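Long-range contacts in glutathione S-transferase family protein (Pseudomonas putida, PDB 3LXZ), which probably conjugates reduced glutathione to a wide range of hydrophobic electrophiles, as a glutathione S-transferase: residues 78-83 and 152-157; 49-54 and 64-69. All coordinates share one frame; numbering follows the deposited sequence.

Contact 1. Residues 78-83 and 152-157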
ATOM      1  N   ALA A  78     -15.263  10.712  14.386  1.00 21.44           N
ATOM      2  CA  ALA A  78     -15.098   9.880  13.177  1.00 20.87           C
ATOM      3  C   ALA A  78     -14.158  10.559  12.158  1.00 20.10           C
ATOM      4  O   ALA A  78     -14.221  11.789  11.938  1.00 19.05           O
ATOM      5  CB  ALA A  78     -16.444   9.585  12.541  1.00 21.15           C
ATOM      6  N   LEU A  79     -13.262   9.760  11.584  1.00 19.48           N
ATOM      7  CA  LEU A  79     -12.316  10.238  10.549  1.00 19.35           C
ATOM      8  C   LEU A  79     -12.603   9.587   9.188  1.00 19.52           C
ATOM      9  O   LEU A  79     -11.721   9.516   8.292  1.00 19.44           O
ATOM     10  CB  LEU A  79     -10.851  10.040  10.968  1.00 19.38           C
ATOM     11  CG  LEU A  79     -10.394  10.708  12.280  1.00 20.04           C
ATOM     12  CD1 LEU A  79      -8.930  10.376  12.579  1.00 19.77           C
ATOM     13  CD2 LEU A  79     -10.607  12.194  12.202  1.00 21.65           C
ATOM     14  N   LEU A  80     -13.851   9.130   9.045  1.00 19.15           N
ATOM     15  CA  LEU A  80     -14.382   8.552   7.818  1.00 19.11           C
ATOM     16  C   LEU A  80     -15.804   9.015   7.645  1.00 20.08           C
ATOM     17  O   LEU A  80     -16.498   9.229   8.668  1.00 20.68           O
ATOM     18  CB  LEU A  80     -14.427   7.021   7.893  1.00 19.12           C
ATOM     19  CG  LEU A  80     -13.084   6.333   7.859  1.00 19.86           C
ATOM     20  CD1 LEU A  80     -13.301   4.847   8.089  1.00 21.28           C
ATOM     21  CD2 LEU A  80     -12.442   6.643   6.506  1.00 19.62           C
ATOM     22  N   PRO A  81     -16.257   9.154   6.380  1.00 20.71           N
ATOM     23  CA  PRO A  81     -17.689   9.388   6.109  1.00 21.91           C
ATOM     24  C   PRO A  81     -18.562   8.174   6.526  1.00 22.62           C
ATOM     25  O   PRO A  81     -18.017   7.104   6.837  1.00 22.08           O
ATOM     26  CB  PRO A  81     -17.745   9.650   4.604  1.00 21.91           C
ATOM     27  CG  PRO A  81     -16.406   9.156   4.023  1.00 20.65           C
ATOM     28  CD  PRO A  81     -15.425   9.124   5.150  1.00 20.16           C
ATOM     29  N   ALA A  82     -19.893   8.359   6.564  1.00 23.98           N
ATOM     30  CA  ALA A  82     -20.833   7.304   6.993  1.00 24.38           C
ATOM     31  C   ALA A  82     -21.084   6.196   5.932  1.00 23.88           C
ATOM     32  O   ALA A  82     -21.407   5.060   6.281  1.00 24.69           O
ATOM     33  CB  ALA A  82     -22.195   7.934   7.415  1.00 24.99           C
ATOM     34  N   ASP A  83     -20.934   6.532   4.655  1.00 23.42           N
ATOM     35  CA  ASP A  83     -21.318   5.616   3.561  1.00 22.82           C
ATOM     36  C   ASP A  83     -20.147   4.757   3.062  1.00 22.19           C
ATOM     37  O   ASP A  83     -19.004   5.254   2.908  1.00 20.81           O
ATOM     38  CB  ASP A  83     -21.915   6.391   2.389  1.00 23.65           C
ATOM     39  CG  ASP A  83     -20.910   7.355   1.760  1.00 24.59           C
ATOM     40  OD1 ASP A  83     -20.376   8.213   2.512  1.00 23.64           O
ATOM     41  OD2 ASP A  83     -20.649   7.243   0.534  1.00 20.90           O
ATOM     42  N   LEU A 152     -12.504  16.404   7.581  1.00 20.02           N
ATOM     43  CA  LEU A 152     -11.217  15.764   7.871  1.00 19.93           C
ATOM     44  C   LEU A 152     -11.398  14.234   7.871  1.00 18.76           C
ATOM     45  O   LEU A 152     -12.326  13.713   8.508  1.00 19.19           O
ATOM     46  CB  LEU A 152     -10.678  16.235   9.235  1.00 20.35           C
ATOM     47  CG  LEU A 152      -9.386  15.551   9.693  1.00 20.43           C
ATOM     48  CD1 LEU A 152      -8.307  16.091   8.842  1.00 20.36           C
ATOM     49  CD2 LEU A 152      -9.058  15.862  11.155  1.00 26.51           C
ATOM     50  N   THR A 153     -10.549  13.534   7.125  1.00 17.78           N
ATOM     51  CA  THR A 153     -10.557  12.056   7.108  1.00 15.96           C
ATOM     52  C   THR A 153      -9.133  11.533   7.212  1.00 15.99           C
ATOM     53  O   THR A 153      -8.185  12.315   7.159  1.00 15.91           O
ATOM     54  CB  THR A 153     -11.152  11.458   5.820  1.00 15.79           C
ATOM     55  OG1 THR A 153     -10.303  11.751   4.696  1.00 17.77           O
ATOM     56  CG2 THR A 153     -12.534  11.986   5.548  1.00 15.94           C
ATOM     57  N   LEU A 154      -8.990  10.198   7.341  1.00 15.83           N
ATOM     58  CA  LEU A 154      -7.696   9.545   7.294  1.00 15.45           C
ATOM     59  C   LEU A 154      -6.806   9.975   6.136  1.00 15.53           C
ATOM     60  O   LEU A 154      -5.581  10.086   6.283  1.00 16.45           O
ATOM     61  CB  LEU A 154      -7.875   8.014   7.243  1.00 16.11           C
ATOM     62  CG  LEU A 154      -8.766   7.425   8.342  1.00 13.79           C
ATOM     63  CD1 LEU A 154      -8.926   5.898   8.142  1.00 17.59           C
ATOM     64  CD2 LEU A 154      -8.257   7.727   9.754  1.00 16.79           C
ATOM     65  N   ALA A 155      -7.397  10.181   4.977  1.00 15.69           N
ATOM     66  CA  ALA A 155      -6.575  10.580   3.844  1.00 15.70           C
ATOM     67  C   ALA A 155      -5.863  11.911   4.066  1.00 17.12           C
ATOM     68  O   ALA A 155      -4.778  12.112   3.502  1.00 16.71           O
ATOM     69  CB  ALA A 155      -7.400  10.622   2.556  1.00 15.61           C
ATOM     70  N   ASP A 156      -6.436  12.800   4.893  1.00 16.34           N
ATOM     71  CA  ASP A 156      -5.770  14.078   5.186  1.00 16.55           C
ATOM     72  C   ASP A 156      -4.532  13.920   6.043  1.00 16.55           C
ATOM     73  O   ASP A 156      -3.640  14.748   5.969  1.00 16.89           O
ATOM     74  CB  ASP A 156      -6.750  15.038   5.853  1.00 16.98           C
ATOM     75  CG  ASP A 156      -7.882  15.387   4.943  1.00 16.32           C
ATOM     76  OD1 ASP A 156      -7.596  16.062   3.904  1.00 16.03           O
ATOM     77  OD2 ASP A 156      -9.022  14.974   5.225  1.00 17.24           O
ATOM     78  N   LEU A 157      -4.521  12.888   6.903  1.00 15.91           N
ATOM     79  CA  LEU A 157      -3.348  12.543   7.680  1.00 16.53           C
ATOM     80  C   LEU A 157      -2.202  12.081   6.777  1.00 16.16           C
ATOM     81  O   LEU A 157      -1.072  12.560   6.906  1.00 16.49           O
ATOM     82  CB  LEU A 157      -3.679  11.506   8.770  1.00 16.77           C
ATOM     83  CG  LEU A 157      -4.955  11.766   9.612  1.00 17.64           C
ATOM     84  CD1 LEU A 157      -5.197  10.640  10.651  1.00 16.98           C
ATOM     85  CD2 LEU A 157      -4.916  13.155  10.269  1.00 19.88           C
TER
HETATM   86  O   HOH W   1     -13.754  14.245  10.916  1.00 23.28           O
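Leu-79 and Thr-153 bring the two backbones together, their CA atoms 4.3 Å apart. The O of Leu-79 accepts a hydrogen bond from N of Leu-154 at 3.0 Å. The donor lies in the carbonyl plane, and the N-H...O angle is 146°. The same oxygen takes a CA-H...O contact from Thr-153. One water donates to both Ala-78 O and Leu-152 O, bridging the segments. Residues 78-83 belong to the linker between helix 63-73 of the thioredoxin-like domain and helix 84-106. They meet the start of helix 154-174, where Thr-153 and Asp-156 form a capping box. Thr-153 N donates to Asp-156 OD2 at 2.8 Å, on the anti lone pair. OG1 of Thr-153 sits between its N and carbonyl carbon (chi1 67°), where it accepts a weak hydrogen bond from Ala-155 N. CB of Leu-79, the main apolar side chain, lies 3.7 Å from CD2 of Leu-154, and the two cross at about a right angle. Leu-79 and Leu-152 lie side by side, their CD2 atoms 4.1 Å apart. Leu-80 reaches back with CD2, 3.9 Å from CD1 of Leu-154. CD of Pro-81 touches CG2 of Thr-153, and Val-90 of helix 84-106 packs on both.

Contact 2. Residues 49-54 and 64-69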
ATOM      1  N   LYS A  49       9.355  -1.709   9.864  1.00 19.19           N
ATOM      2  CA  LYS A  49       8.763  -0.389   9.635  1.00 19.05           C
ATOM      3  C   LYS A  49       8.249   0.209  10.922  1.00 18.79           C
ATOM      4  O   LYS A  49       7.987  -0.469  11.875  1.00 19.31           O
ATOM      5  CB  LYS A  49       7.567  -0.463   8.656  1.00 19.87           C
ATOM      6  CG  LYS A  49       7.920  -0.923   7.210  1.00 19.73           C
ATOM      7  CD  LYS A  49       9.099  -0.171   6.609  1.00 20.18           C
ATOM      8  CE  LYS A  49       9.530  -0.874   5.352  1.00 22.40           C
ATOM      9  NZ  LYS A  49      10.633  -0.219   4.589  1.00 21.44           N
ATOM     10  N   VAL A  50       8.087   1.519  10.903  1.00 18.28           N
ATOM     11  CA  VAL A  50       7.485   2.247  11.994  1.00 18.76           C
ATOM     12  C   VAL A  50       6.250   2.920  11.411  1.00 17.74           C
ATOM     13  O   VAL A  50       6.291   3.350  10.239  1.00 16.60           O
ATOM     14  CB  VAL A  50       8.534   3.275  12.478  1.00 18.50           C
ATOM     15  CG1 VAL A  50       7.914   4.479  13.137  1.00 18.17           C
ATOM     16  CG2 VAL A  50       9.567   2.579  13.364  1.00 19.53           C
ATOM     17  N   PRO A  51       5.155   3.049  12.204  1.00 17.04           N
ATOM     18  CA  PRO A  51       4.962   2.708  13.615  1.00 17.24           C
ATOM     19  C   PRO A  51       4.371   1.334  13.856  1.00 17.10           C
ATOM     20  O   PRO A  51       3.960   0.678  12.916  1.00 17.33           O
ATOM     21  CB  PRO A  51       3.943   3.751  14.070  1.00 16.67           C
ATOM     22  CG  PRO A  51       3.069   3.910  12.838  1.00 15.60           C
ATOM     23  CD  PRO A  51       4.018   3.841  11.685  1.00 16.81           C
ATOM     24  N   VAL A  52       4.263   0.945  15.134  1.00 17.75           N
ATOM     25  CA  VAL A  52       3.548  -0.269  15.528  1.00 18.00           C
ATOM     26  C   VAL A  52       2.576   0.095  16.660  1.00 17.80           C
ATOM     27  O   VAL A  52       2.966   0.814  17.583  1.00 18.41           O
ATOM     28  CB  VAL A  52       4.526  -1.371  15.972  1.00 18.98           C
ATOM     29  CG1 VAL A  52       3.806  -2.703  16.201  1.00 20.07           C
ATOM     30  CG2 VAL A  52       5.574  -1.582  14.921  1.00 20.46           C
ATOM     31  N   LEU A  53       1.333  -0.357  16.569  1.00 16.43           N
ATOM     32  CA  LEU A  53       0.350  -0.171  17.649  1.00 17.12           C
ATOM     33  C   LEU A  53       0.311  -1.421  18.508  1.00 18.50           C
ATOM     34  O   LEU A  53       0.122  -2.517  17.985  1.00 17.90           O
ATOM     35  CB  LEU A  53      -1.057   0.042  17.102  1.00 17.40           C
ATOM     36  CG  LEU A  53      -2.106   0.505  18.131  1.00 16.95           C
ATOM     37  CD1 LEU A  53      -1.856   1.976  18.572  1.00 20.65           C
ATOM     38  CD2 LEU A  53      -3.508   0.344  17.573  1.00 17.58           C
ATOM     39  N   GLU A  54       0.474  -1.268  19.820  1.00 18.59           N
ATOM     40  CA  GLU A  54       0.330  -2.419  20.689  1.00 20.59           C
ATOM     41  C   GLU A  54      -1.044  -2.415  21.320  1.00 20.99           C
ATOM     42  O   GLU A  54      -1.440  -1.442  21.963  1.00 20.51           O
ATOM     43  CB  GLU A  54       1.434  -2.477  21.758  1.00 20.51           C
ATOM     44  CG  GLU A  54       1.399  -3.827  22.542  1.00 23.33           C
ATOM     45  CD  GLU A  54       2.549  -4.002  23.561  1.00 26.90           C
ATOM     46  OE1 GLU A  54       3.132  -3.001  23.991  1.00 26.24           O
ATOM     47  OE2 GLU A  54       2.859  -5.166  23.942  1.00 28.79           O
ATOM     48  N   SER A  64      -1.507   2.573   7.484  1.00 16.19           N
ATOM     49  CA  SER A  64      -2.838   2.433   6.896  1.00 16.47           C
ATOM     50  C   SER A  64      -3.673   1.410   7.684  1.00 16.14           C
ATOM     51  O   SER A  64      -4.856   1.643   7.945  1.00 16.00           O
ATOM     52  CB  SER A  64      -2.778   2.074   5.418  1.00 17.12           C
ATOM     53  OG  SER A  64      -2.187   0.802   5.243  1.00 18.26           O
ATOM     54  N   VAL A  65      -3.047   0.280   8.049  1.00 15.24           N
ATOM     55  CA  VAL A  65      -3.730  -0.791   8.803  1.00 15.46           C
ATOM     56  C   VAL A  65      -4.116  -0.329  10.212  1.00 14.62           C
ATOM     57  O   VAL A  65      -5.274  -0.523  10.681  1.00 16.17           O
ATOM     58  CB  VAL A  65      -2.820  -2.051   8.883  1.00 13.86           C
ATOM     59  CG1 VAL A  65      -3.376  -3.111   9.901  1.00 16.25           C
ATOM     60  CG2 VAL A  65      -2.613  -2.641   7.492  1.00 16.03           C
ATOM     61  N   ILE A  66      -3.144   0.306  10.877  1.00 14.52           N
ATOM     62  CA  ILE A  66      -3.339   0.848  12.224  1.00 15.50           C
ATOM     63  C   ILE A  66      -4.508   1.851  12.287  1.00 15.19           C
ATOM     64  O   ILE A  66      -5.391   1.775  13.175  1.00 15.38           O
ATOM     65  CB  ILE A  66      -2.041   1.455  12.764  1.00 14.99           C
ATOM     66  CG1 ILE A  66      -1.048   0.356  13.058  1.00 15.36           C
ATOM     67  CG2 ILE A  66      -2.288   2.258  14.033  1.00 15.56           C
ATOM     68  CD1 ILE A  66       0.428   0.858  13.073  1.00 15.14           C
ATOM     69  N   LEU A  67      -4.537   2.766  11.318  1.00 15.22           N
ATOM     70  CA  LEU A  67      -5.587   3.790  11.287  1.00 15.29           C
ATOM     71  C   LEU A  67      -6.985   3.164  11.115  1.00 15.91           C
ATOM     72  O   LEU A  67      -7.962   3.589  11.769  1.00 15.12           O
ATOM     73  CB  LEU A  67      -5.325   4.836  10.182  1.00 15.13           C
ATOM     74  CG  LEU A  67      -4.092   5.710  10.319  1.00 17.17           C
ATOM     75  CD1 LEU A  67      -3.905   6.562   9.065  1.00 17.47           C
ATOM     76  CD2 LEU A  67      -4.322   6.588  11.552  1.00 17.38           C
ATOM     77  N   ASP A  68      -7.083   2.125  10.277  1.00 16.65           N
ATOM     78  CA  ASP A  68      -8.343   1.433  10.070  1.00 16.98           C
ATOM     79  C   ASP A  68      -8.819   0.714  11.331  1.00 17.91           C
ATOM     80  O   ASP A  68     -10.020   0.777  11.648  1.00 19.42           O
ATOM     81  CB  ASP A  68      -8.236   0.420   8.929  1.00 17.88           C
ATOM     82  CG  ASP A  68      -8.465   1.034   7.552  1.00 20.52           C
ATOM     83  OD1 ASP A  68      -8.953   2.195   7.428  1.00 21.85           O
ATOM     84  OD2 ASP A  68      -8.143   0.316   6.576  1.00 22.01           O
ATOM     85  N   TYR A  69      -7.895   0.045  12.026  1.00 18.60           N
ATOM     86  CA  TYR A  69      -8.174  -0.582  13.317  1.00 19.37           C
ATOM     87  C   TYR A  69      -8.647   0.449  14.325  1.00 19.50           C
ATOM     88  O   TYR A  69      -9.633   0.213  14.994  1.00 20.32           O
ATOM     89  CB  TYR A  69      -6.938  -1.292  13.857  1.00 19.55           C
ATOM     90  CG  TYR A  69      -7.175  -1.984  15.180  1.00 19.39           C
ATOM     91  CD1 TYR A  69      -7.803  -3.218  15.253  1.00 19.48           C
ATOM     92  CD2 TYR A  69      -6.748  -1.396  16.365  1.00 21.40           C
ATOM     93  CE1 TYR A  69      -8.002  -3.859  16.495  1.00 20.08           C
ATOM     94  CE2 TYR A  69      -6.951  -2.019  17.602  1.00 21.58           C
ATOM     95  CZ  TYR A  69      -7.576  -3.253  17.646  1.00 23.00           C
ATOM     96  OH  TYR A  69      -7.758  -3.870  18.862  1.00 25.93           O
TER
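Ile-66 and Leu-53 have the most surface buried here, and Tyr-69 follows. CD1 of Ile-66 reaches the backbone where the loop enters the strand, 3.5 Å from Pro-51 O and 3.8 Å from Leu-53 N. It also meets CG of the Pro-51 ring at 4.0 Å. CG2 of Ile-66, anti to the backbone N, lies 4.0 Å from CB of Leu-53. An alanine in place of Ile-66 would probably open a gap beside Pro-51 and leave CB of Leu-53 without its main apolar neighbour. The contact is the packing of helix 63-73 on the sheet of the thioredoxin-like domain. The axes of strand 52-54 and helix 64-69 come within 9.0 Å, and their directions differ by 35°. The peptide bond before Pro-51 is cis, the cis-proline loop of the thioredoxin fold, just before the strand. Val-50, on the other side of that bond, is one of the glutathione-binding residues. With CG anti to its backbone N (chi1 -169°), Leu-53 sets its CD2 obliquely against the ring of Tyr-69, 3.9 Å from CD2 of that ring. Leu-60 of strand 58-61 and Ala-88 of the second subunit also touch Tyr-69.

How the contacts relate
Helix 63-73 joins the two contacts, whose centres lie 16 Å apart. In contact 2 it packs on strand 52-55 through Ile-66 and Tyr-69. Its Leu-67 and Asp-68 touch contact 1. CD2 of Leu-154 is 4.1 Å from CB of Leu-67, and CD1 of Leu-154 is 3.8 Å from OD1 of Asp-68. That oxygen also forms a salt bridge with Arg-91 of helix 84-106. The glutathione site, unoccupied in this chain, is closer to contact 2, which holds Lys-49 and Val-50. The side chain of Pro-51 is about 3 Å from that of Thr-63, another glutathione-binding residue. In contact 1, the side chain of Leu-157 is about 7 Å from that of Thr-63.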